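Local coordinates for protein putative thioesterase II (Thermobifida fusca, PDB 3BBJ) that probably hydrolyses acyl-CoA thioesters, as a putative thioesterase assembled from two acyl-CoA thioesterase-type hot-dog domains, at residues H55-S60 with A109-H114; R85-V90 with T105-T110; D190-L195 with R225-P230. All coordinates share one frame; numbering follows the deposited sequence.

Contact 1 (H55-S60 with A109-H114)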
loop_
_atom_site.group_PDB
_atom_site.type_symbol
_atom_site.label_atom_id
_atom_site.label_comp_id
_atom_site.label_asym_id
_atom_site.label_seq_id
_atom_site.Cartn_x
_atom_site.Cartn_y
_atom_site.Cartn_z
ATOM N N HIS A 55 -5.465 3.904 -20.914
ATOM C CA HIS A 55 -5.521 2.516 -20.485
ATOM C C HIS A 55 -6.810 2.258 -19.725
ATOM O O HIS A 55 -7.402 3.177 -19.148
ATOM C CB HIS A 55 -4.311 2.194 -19.631
ATOM C CG HIS A 55 -3.014 2.441 -20.329
ATOM N ND1 HIS A 55 -2.582 1.674 -21.387
ATOM C CD2 HIS A 55 -2.053 3.370 -20.119
ATOM C CE1 HIS A 55 -1.409 2.122 -21.800
ATOM N NE2 HIS A 55 -1.064 3.152 -21.046
ATOM N N LEU A 56 -7.225 0.997 -19.706
ATOM C CA LEU A 56 -8.550 0.631 -19.221
ATOM C C LEU A 56 -8.693 0.430 -17.715
ATOM O O LEU A 56 -9.797 0.603 -17.193
ATOM C CB LEU A 56 -9.040 -0.635 -19.938
ATOM C CG LEU A 56 -9.230 -0.518 -21.455
ATOM C CD1 LEU A 56 -9.872 -1.798 -22.020
ATOM C CD2 LEU A 56 -10.076 0.709 -21.831
ATOM N N HIS A 57 -7.598 0.088 -17.026
ATOM C CA HIS A 57 -7.681 -0.374 -15.623
ATOM C C HIS A 57 -6.800 0.327 -14.638
ATOM O O HIS A 57 -5.695 0.731 -14.963
ATOM C CB HIS A 57 -7.316 -1.857 -15.540
ATOM C CG HIS A 57 -8.040 -2.692 -16.533
ATOM N ND1 HIS A 57 -7.390 -3.461 -17.470
ATOM C CD2 HIS A 57 -9.360 -2.816 -16.788
ATOM C CE1 HIS A 57 -8.283 -4.063 -18.237
ATOM N NE2 HIS A 57 -9.486 -3.686 -17.844
ATOM N N ALA A 58 -7.298 0.390 -13.411
ATOM C CA ALA A 58 -6.584 0.964 -12.271
ATOM C C ALA A 58 -5.810 -0.171 -11.602
ATOM O O ALA A 58 -6.379 -0.947 -10.820
ATOM C CB ALA A 58 -7.575 1.578 -11.307
ATOM N N VAL A 59 -4.519 -0.274 -11.922
ATOM C CA VAL A 59 -3.700 -1.407 -11.470
ATOM C C VAL A 59 -3.082 -1.202 -10.091
ATOM O O VAL A 59 -2.994 -2.163 -9.315
ATOM C CB VAL A 59 -2.662 -1.810 -12.538
ATOM C CG1 VAL A 59 -1.665 -2.799 -11.979
ATOM C CG2 VAL A 59 -3.412 -2.425 -13.748
ATOM N N SER A 60 -2.651 0.027 -9.789
ATOM C CA SER A 60 -2.263 0.385 -8.417
ATOM C C SER A 60 -2.830 1.747 -8.102
ATOM O O SER A 60 -2.598 2.700 -8.836
ATOM C CB SER A 60 -0.748 0.415 -8.205
ATOM O OG SER A 60 -0.155 -0.771 -8.684
ATOM N N ALA A 109 -3.233 0.779 -16.432
ATOM C CA ALA A 109 -2.683 -0.053 -17.495
ATOM C C ALA A 109 -3.858 -0.875 -18.045
ATOM O O ALA A 109 -4.985 -0.706 -17.605
ATOM C CB ALA A 109 -1.588 -0.953 -16.959
ATOM N N THR A 110 -3.599 -1.736 -19.018
ATOM C CA THR A 110 -4.639 -2.584 -19.578
ATOM C C THR A 110 -4.222 -4.017 -19.371
ATOM O O THR A 110 -3.302 -4.479 -19.998
ATOM C CB THR A 110 -4.863 -2.292 -21.085
ATOM O OG1 THR A 110 -5.263 -0.923 -21.234
ATOM C CG2 THR A 110 -5.953 -3.222 -21.689
ATOM N N LEU A 111 -4.899 -4.709 -18.470
ATOM C CA LEU A 111 -4.597 -6.098 -18.191
ATOM C C LEU A 111 -5.244 -7.017 -19.220
ATOM O O LEU A 111 -6.256 -6.671 -19.821
ATOM C CB LEU A 111 -5.119 -6.485 -16.815
ATOM C CG LEU A 111 -4.574 -5.736 -15.599
ATOM C CD1 LEU A 111 -5.164 -6.363 -14.339
ATOM C CD2 LEU A 111 -3.060 -5.773 -15.607
ATOM N N ASP A 112 -4.658 -8.198 -19.376
ATOM C CA ASP A 112 -5.175 -9.233 -20.244
ATOM C C ASP A 112 -6.190 -10.014 -19.409
ATOM O O ASP A 112 -5.806 -10.653 -18.435
ATOM C CB ASP A 112 -4.012 -10.126 -20.726
ATOM C CG ASP A 112 -4.471 -11.369 -21.486
ATOM O OD1 ASP A 112 -5.680 -11.534 -21.748
ATOM O OD2 ASP A 112 -3.594 -12.203 -21.812
ATOM N N PRO A 113 -7.482 -9.988 -19.798
ATOM C CA PRO A 113 -8.470 -10.741 -19.027
ATOM C C PRO A 113 -8.311 -12.253 -19.065
ATOM O O PRO A 113 -8.912 -12.930 -18.231
ATOM C CB PRO A 113 -9.813 -10.316 -19.627
ATOM C CG PRO A 113 -9.501 -9.769 -20.962
ATOM C CD PRO A 113 -8.086 -9.271 -20.936
ATOM N N HIS A 114 -7.520 -12.781 -19.996
ATOM C CA HIS A 114 -7.349 -14.230 -20.110
ATOM C C HIS A 114 -5.954 -14.725 -19.695
ATOM O O HIS A 114 -5.656 -15.923 -19.788
ATOM C CB HIS A 114 -7.759 -14.653 -21.514
ATOM C CG HIS A 114 -9.088 -14.091 -21.921
ATOM N ND1 HIS A 114 -9.216 -13.032 -22.796
ATOM C CD2 HIS A 114 -10.345 -14.402 -21.523
ATOM C CE1 HIS A 114 -10.496 -12.741 -22.951
ATOM N NE2 HIS A 114 -11.202 -13.553 -22.184
#
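The imidazole of His57 lies with one face over CB of the preceding residue, Leu56, and turns an edge to the backbone of Leu111. CG stands anti to the carbonyl carbon (chi1 -49°), which carries ND1 across to 3.0 Å from Leu111 N; that N-H arrives within the ring plane, in a nearly straight bond. Next to it the backbones of His57 and Ala109 form an antiparallel hydrogen-bonded pair, with His57 N at 2.8 Å from Ala109 O and Ala109 N at 2.9 Å from His57 O. One residue further out, Thr110 OG1 accepts from Leu56 N at 3.1 Å (164° at the hydrogen) and also sits at the in-plane edge of the His55 ring, whose NE2 bonds to Gly84 O. Two residues on from His57, Val59 CG2 and Leu111 CD2 meet tip to tip at 3.8 Å, and Trp246 of the second subunit packs on Leu111. Backbone pairing thus gives way to side-chain bonds as the chain leaves strand 99-109. Because ND1 serves as acceptor here, it is expected to carry no proton, consistent with a neutral His57 protonated on NE2.

Contact 2 (R85-V90 with T105-T110). With EDO (1,2-ethanediol), chain G.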
loop_
_atom_site.group_PDB
_atom_site.type_symbol
_atom_site.label_atom_id
_atom_site.label_comp_id
_atom_site.label_asym_id
_atom_site.label_seq_id
_atom_site.Cartn_x
_atom_site.Cartn_y
_atom_site.Cartn_z
ATOM N N ARG A 85 3.285 3.538 -22.824
ATOM C CA ARG A 85 2.724 2.462 -23.631
ATOM C C ARG A 85 2.066 1.401 -22.753
ATOM O O ARG A 85 1.084 0.794 -23.163
ATOM C CB ARG A 85 3.797 1.814 -24.518
ATOM N N THR A 86 2.598 1.184 -21.552
ATOM C CA THR A 86 2.074 0.162 -20.657
ATOM C C THR A 86 1.359 0.768 -19.458
ATOM O O THR A 86 0.274 0.308 -19.131
ATOM C CB THR A 86 3.184 -0.807 -20.183
ATOM O OG1 THR A 86 3.699 -1.509 -21.315
ATOM C CG2 THR A 86 2.645 -1.845 -19.176
ATOM N N VAL A 87 1.956 1.782 -18.820
ATOM C CA VAL A 87 1.377 2.430 -17.618
ATOM C C VAL A 87 1.198 3.948 -17.773
ATOM O O VAL A 87 2.115 4.641 -18.177
ATOM C CB VAL A 87 2.257 2.144 -16.339
ATOM C CG1 VAL A 87 1.716 2.849 -15.095
ATOM C CG2 VAL A 87 2.351 0.657 -16.074
ATOM N N THR A 88 -0.005 4.447 -17.469
ATOM C CA THR A 88 -0.309 5.895 -17.454
ATOM C C THR A 88 -0.805 6.265 -16.059
ATOM O O THR A 88 -1.789 5.723 -15.572
ATOM C CB THR A 88 -1.376 6.305 -18.498
ATOM O OG1 THR A 88 -0.834 6.159 -19.814
ATOM C CG2 THR A 88 -1.800 7.758 -18.323
ATOM N N THR A 89 -0.130 7.215 -15.438
ATOM C CA THR A 89 -0.394 7.563 -14.054
ATOM C C THR A 89 -1.097 8.913 -13.907
ATOM O O THR A 89 -0.603 9.935 -14.393
ATOM C CB THR A 89 0.917 7.499 -13.275
ATOM O OG1 THR A 89 1.411 6.165 -13.399
ATOM C CG2 THR A 89 0.718 7.826 -11.780
ATOM N N VAL A 90 -2.250 8.875 -13.232
ATOM C CA VAL A 90 -3.135 10.024 -13.041
ATOM C C VAL A 90 -3.335 10.364 -11.549
ATOM O O VAL A 90 -3.596 9.499 -10.712
ATOM C CB VAL A 90 -4.551 9.771 -13.716
ATOM C CG1 VAL A 90 -5.450 11.043 -13.682
ATOM C CG2 VAL A 90 -4.390 9.268 -15.158
ATOM N N THR A 105 -3.538 8.601 -6.401
ATOM C CA THR A 105 -2.675 8.515 -7.573
ATOM C C THR A 105 -2.862 7.086 -8.046
ATOM O O THR A 105 -2.870 6.164 -7.250
ATOM C CB THR A 105 -1.224 8.879 -7.267
ATOM O OG1 THR A 105 -1.203 10.175 -6.655
ATOM C CG2 THR A 105 -0.372 8.910 -8.560
ATOM N N LEU A 106 -3.125 6.929 -9.333
ATOM C CA LEU A 106 -3.472 5.643 -9.887
ATOM C C LEU A 106 -2.594 5.311 -11.061
ATOM O O LEU A 106 -2.504 6.086 -12.022
ATOM C CB LEU A 106 -4.956 5.603 -10.324
ATOM C CG LEU A 106 -6.047 5.678 -9.234
ATOM C CD1 LEU A 106 -6.232 7.103 -8.726
ATOM C CD2 LEU A 106 -7.367 5.141 -9.736
ATOM N N ALA A 107 -1.934 4.153 -10.966
ATOM C CA ALA A 107 -1.182 3.606 -12.075
ATOM C C ALA A 107 -2.226 2.849 -12.872
ATOM O O ALA A 107 -2.793 1.860 -12.377
ATOM C CB ALA A 107 -0.069 2.669 -11.593
ATOM N N THR A 108 -2.503 3.327 -14.089
ATOM C CA THR A 108 -3.458 2.658 -14.969
ATOM C C THR A 108 -2.706 1.940 -16.068
ATOM O O THR A 108 -1.670 2.415 -16.550
ATOM C CB THR A 108 -4.495 3.617 -15.611
ATOM O OG1 THR A 108 -3.920 4.255 -16.751
ATOM C CG2 THR A 108 -4.990 4.677 -14.602
ATOM N N ALA A 109 -3.233 0.779 -16.432
ATOM C CA ALA A 109 -2.683 -0.053 -17.495
ATOM C C ALA A 109 -3.858 -0.875 -18.045
ATOM O O ALA A 109 -4.985 -0.706 -17.605
ATOM C CB ALA A 109 -1.588 -0.953 -16.959
ATOM N N THR A 110 -3.599 -1.736 -19.018
ATOM C CA THR A 110 -4.639 -2.584 -19.578
ATOM C C THR A 110 -4.222 -4.017 -19.371
ATOM O O THR A 110 -3.302 -4.479 -19.998
ATOM C CB THR A 110 -4.863 -2.292 -21.085
ATOM O OG1 THR A 110 -5.263 -0.923 -21.234
ATOM C CG2 THR A 110 -5.953 -3.222 -21.689
HETATM C C1 EDO G . 6.297 1.861 -20.101
HETATM O O1 EDO G . 4.981 2.390 -19.871
HETATM C C2 EDO G . 6.474 1.369 -21.552
HETATM O O2 EDO G . 6.728 -0.042 -21.672
HETATM O O HOH W 1 -0.907 -1.685 -20.321
#
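The beta hairpin of strands 88-96 and 99-109, part of the N-terminal hot-dog domain, is joined here near its open end. Thr88 and Thr108 form one antiparallel hydrogen-bonded pair and Val90 and Leu106 the next, with the non-hydrogen-bonded pair Thr89 and Ala107 between them. Thr88 N lies 2.8 Å from Thr108 O, and Val90 O takes the N-H of Leu106 N at 3.0 Å. Thr88 O is gripped twice. Thr108 N reaches it at 2.9 Å from well above the carbonyl plane, while Thr108 OG1 donates at 2.8 Å in that plane, on a lone pair. For this the hydroxyl takes the crowded position between backbone N and carbonyl carbon (chi1 82°); the same OG1 also bonds to Ser53 OG. Thr88 OG1, by contrast, turns to Asp54 OD1. On the face of Thr89 and Ala107, the side chains of Thr89 and Thr105 cross obliquely, CG2 to CG2 at 3.6 Å, and Val87 CG1 rests 3.9 Å from Ala107 CB. Direct hydrogen bonding ends at Thr88; further out a water bridges the two segments, donating to Thr86 O at 2.6 Å and accepting from Thr110 N. An ethanediol, probably from the crystallisation liquor, accepts from Thr86 N and Val87 N through O1. Strand 57-65 flanks the pair beside 99-109, and strand 72-82 flanks it beside 88-96. Helix 38-51 covers the face of Val90, Leu106 and Thr108 through Gln46, Ala49 and Leu50, whereas His64, His66, Val218 and Trp246 of the second subunit pack on Thr105, Thr89, Ala107 and Val87.

Contact 3 (D190-L195 with R225-P230)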
loop_
_atom_site.group_PDB
_atom_site.type_symbol
_atom_site.label_atom_id
_atom_site.label_comp_id
_atom_site.label_asym_id
_atom_site.label_seq_id
_atom_site.Cartn_x
_atom_site.Cartn_y
_atom_site.Cartn_z
ATOM N N ASP A 190 -20.459 -3.755 -13.417
ATOM C CA ASP A 190 -19.035 -3.660 -13.697
ATOM C C ASP A 190 -18.221 -3.875 -12.407
ATOM O O ASP A 190 -17.962 -2.929 -11.651
ATOM C CB ASP A 190 -18.678 -2.319 -14.339
ATOM C CG ASP A 190 -17.193 -2.222 -14.701
ATOM O OD1 ASP A 190 -16.567 -3.279 -14.980
ATOM O OD2 ASP A 190 -16.649 -1.090 -14.704
ATOM N N PRO A 191 -17.802 -5.127 -12.157
ATOM C CA PRO A 191 -17.009 -5.476 -10.982
ATOM C C PRO A 191 -15.819 -4.554 -10.727
ATOM O O PRO A 191 -15.520 -4.230 -9.581
ATOM C CB PRO A 191 -16.472 -6.877 -11.324
ATOM C CG PRO A 191 -17.411 -7.438 -12.268
ATOM C CD PRO A 191 -18.065 -6.303 -13.006
ATOM N N LEU A 192 -15.154 -4.139 -11.792
ATOM C CA LEU A 192 -13.936 -3.347 -11.666
ATOM C C LEU A 192 -14.219 -2.006 -11.052
ATOM O O LEU A 192 -13.395 -1.470 -10.304
ATOM C CB LEU A 192 -13.278 -3.166 -13.024
ATOM C CG LEU A 192 -12.724 -4.463 -13.601
ATOM C CD1 LEU A 192 -12.550 -4.335 -15.125
ATOM C CD2 LEU A 192 -11.407 -4.808 -12.893
ATOM N N ALA A 193 -15.393 -1.468 -11.376
ATOM C CA ALA A 193 -15.838 -0.185 -10.841
ATOM C C ALA A 193 -16.106 -0.297 -9.345
ATOM O O ALA A 193 -15.944 0.660 -8.608
ATOM C CB ALA A 193 -17.111 0.278 -11.581
ATOM N N PHE A 194 -16.498 -1.494 -8.911
ATOM C CA PHE A 194 -16.926 -1.770 -7.527
ATOM C C PHE A 194 -15.781 -2.170 -6.593
ATOM O O PHE A 194 -15.907 -2.052 -5.379
ATOM C CB PHE A 194 -17.996 -2.873 -7.570
ATOM C CG PHE A 194 -18.315 -3.512 -6.232
ATOM C CD1 PHE A 194 -18.934 -2.789 -5.226
ATOM C CD2 PHE A 194 -18.068 -4.869 -6.023
ATOM C CE1 PHE A 194 -19.252 -3.391 -4.004
ATOM C CE2 PHE A 194 -18.385 -5.489 -4.803
ATOM C CZ PHE A 194 -18.982 -4.746 -3.795
ATOM N N LEU A 195 -14.665 -2.634 -7.153
ATOM C CA LEU A 195 -13.519 -3.055 -6.331
ATOM C C LEU A 195 -13.067 -1.983 -5.322
ATOM O O LEU A 195 -12.880 -2.294 -4.145
ATOM C CB LEU A 195 -12.354 -3.549 -7.208
ATOM C CG LEU A 195 -12.593 -4.884 -7.940
ATOM C CD1 LEU A 195 -11.406 -5.307 -8.757
ATOM C CD2 LEU A 195 -12.948 -5.988 -6.948
ATOM N N ARG A 225 -5.225 -7.335 -9.700
ATOM C CA ARG A 225 -4.342 -8.421 -10.118
ATOM C C ARG A 225 -4.834 -9.288 -11.282
ATOM O O ARG A 225 -4.034 -9.946 -11.958
ATOM C CB ARG A 225 -4.088 -9.327 -8.915
ATOM C CG ARG A 225 -3.460 -8.611 -7.688
ATOM C CD ARG A 225 -2.269 -7.743 -8.059
ATOM N NE ARG A 225 -1.311 -8.448 -8.929
ATOM C CZ ARG A 225 -0.399 -9.332 -8.514
ATOM N NH1 ARG A 225 -0.290 -9.662 -7.231
ATOM N NH2 ARG A 225 0.418 -9.893 -9.396
ATOM N N ALA A 226 -6.151 -9.320 -11.463
ATOM C CA ALA A 226 -6.819 -10.061 -12.529
ATOM C C ALA A 226 -8.154 -9.371 -12.772
ATOM O O ALA A 226 -8.645 -8.633 -11.911
ATOM C CB ALA A 226 -7.059 -11.502 -12.114
ATOM N N ILE A 227 -8.717 -9.586 -13.959
ATOM C CA ILE A 227 -9.993 -9.026 -14.337
ATOM C C ILE A 227 -11.064 -10.014 -13.885
ATOM O O ILE A 227 -11.118 -11.133 -14.396
ATOM C CB ILE A 227 -10.086 -8.840 -15.865
ATOM C CG1 ILE A 227 -8.988 -7.880 -16.373
ATOM C CG2 ILE A 227 -11.482 -8.357 -16.261
ATOM C CD1 ILE A 227 -9.101 -6.428 -15.895
ATOM N N PRO A 228 -11.929 -9.609 -12.929
ATOM C CA PRO A 228 -12.920 -10.539 -12.436
ATOM C C PRO A 228 -14.155 -10.591 -13.323
ATOM O O PRO A 228 -14.510 -9.602 -13.988
ATOM C CB PRO A 228 -13.313 -9.944 -11.085
ATOM C CG PRO A 228 -13.198 -8.499 -11.289
ATOM C CD PRO A 228 -12.059 -8.292 -12.282
ATOM N N GLU A 229 -14.810 -11.744 -13.320
ATOM C CA GLU A 229 -16.105 -11.856 -13.969
ATOM C C GLU A 229 -17.124 -11.388 -12.916
ATOM O O GLU A 229 -16.862 -11.502 -11.720
ATOM C CB GLU A 229 -16.379 -13.298 -14.432
ATOM C CG GLU A 229 -17.093 -13.413 -15.783
ATOM C CD GLU A 229 -16.289 -12.826 -16.954
ATOM O OE1 GLU A 229 -15.174 -13.326 -17.219
ATOM O OE2 GLU A 229 -16.779 -11.887 -17.626
ATOM N N PRO A 230 -18.278 -10.837 -13.354
ATOM C CA PRO A 230 -19.299 -10.386 -12.394
ATOM C C PRO A 230 -19.711 -11.428 -11.363
ATOM O O PRO A 230 -19.586 -12.631 -11.604
ATOM C CB PRO A 230 -20.482 -10.006 -13.290
ATOM C CG PRO A 230 -19.861 -9.628 -14.604
ATOM C CD PRO A 230 -18.699 -10.572 -14.751
#
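Asp190 holds the N-cap position just before helix 191-198, and the contact proper begins with the first residue of that helix. Pro191 directs its ring at two prolines of the loop that follows strand 217-224. Its CB meets Pro228 CG at 3.7 Å, while its CG lies 3.5 Å from Pro230 CA; the two rings cross obliquely, CG to CG at 4.0 Å. Leu192 comes next. Its CG is anti to the carbonyl carbon (chi1 -68°); CD1 continues the extended chain (chi2 159°) to Ile227 CD1 at 4.1 Å, while the other branch, CD2, meets Pro228 CD at 3.6 Å, so that Pro228 is touched by Pro191 at CG and by Leu192 at CD. The side chains of Leu192 and Ile227 both also reach His57. One turn further on, Leu195 points back at the loop but only grazes it, with CD1 4.5 Å from Pro228 CG; it also packs on Trp222 and Leu224 of strand 217-224 and on Leu233. No hydrogen bond joins the segments, so the fit is wholly apolar, with three stiff proline rings supplying much of the surface. The carbonyl of Leu192 accepts from Gln46 NE2 of helix 38-51, linking helix 191-198 to the N-terminal domain. An antiparallel sheet curling round a helix defines the hot-dog fold; helix 191-198, packed on strand 217-224, is consistent with that role in the C-terminal domain.

How the contacts relate
Contacts 1 and 2 have centres about 8 Å apart and share Ala109 and Thr110: strand 99-109 runs between 88-96 and 57-65, so one strand serves both. Contact 1 opens first, at 55-60; contact 2 opens at 85-90, and both end on the same stretch, within the N-terminal acyl-CoA thioesterase range. Contact 3 follows in the C-terminal range; its centre is about 10 Å from that of contact 1 and about 17 Å from that of contact 2, which it does not touch. His57 and Leu111 meet Ile227 where strand 57-65 neighbours 217-224. This places contact 1 where the two hot-dog domains probably meet; all three lie within reach of the second subunit, contact 3 through Arg225 alone.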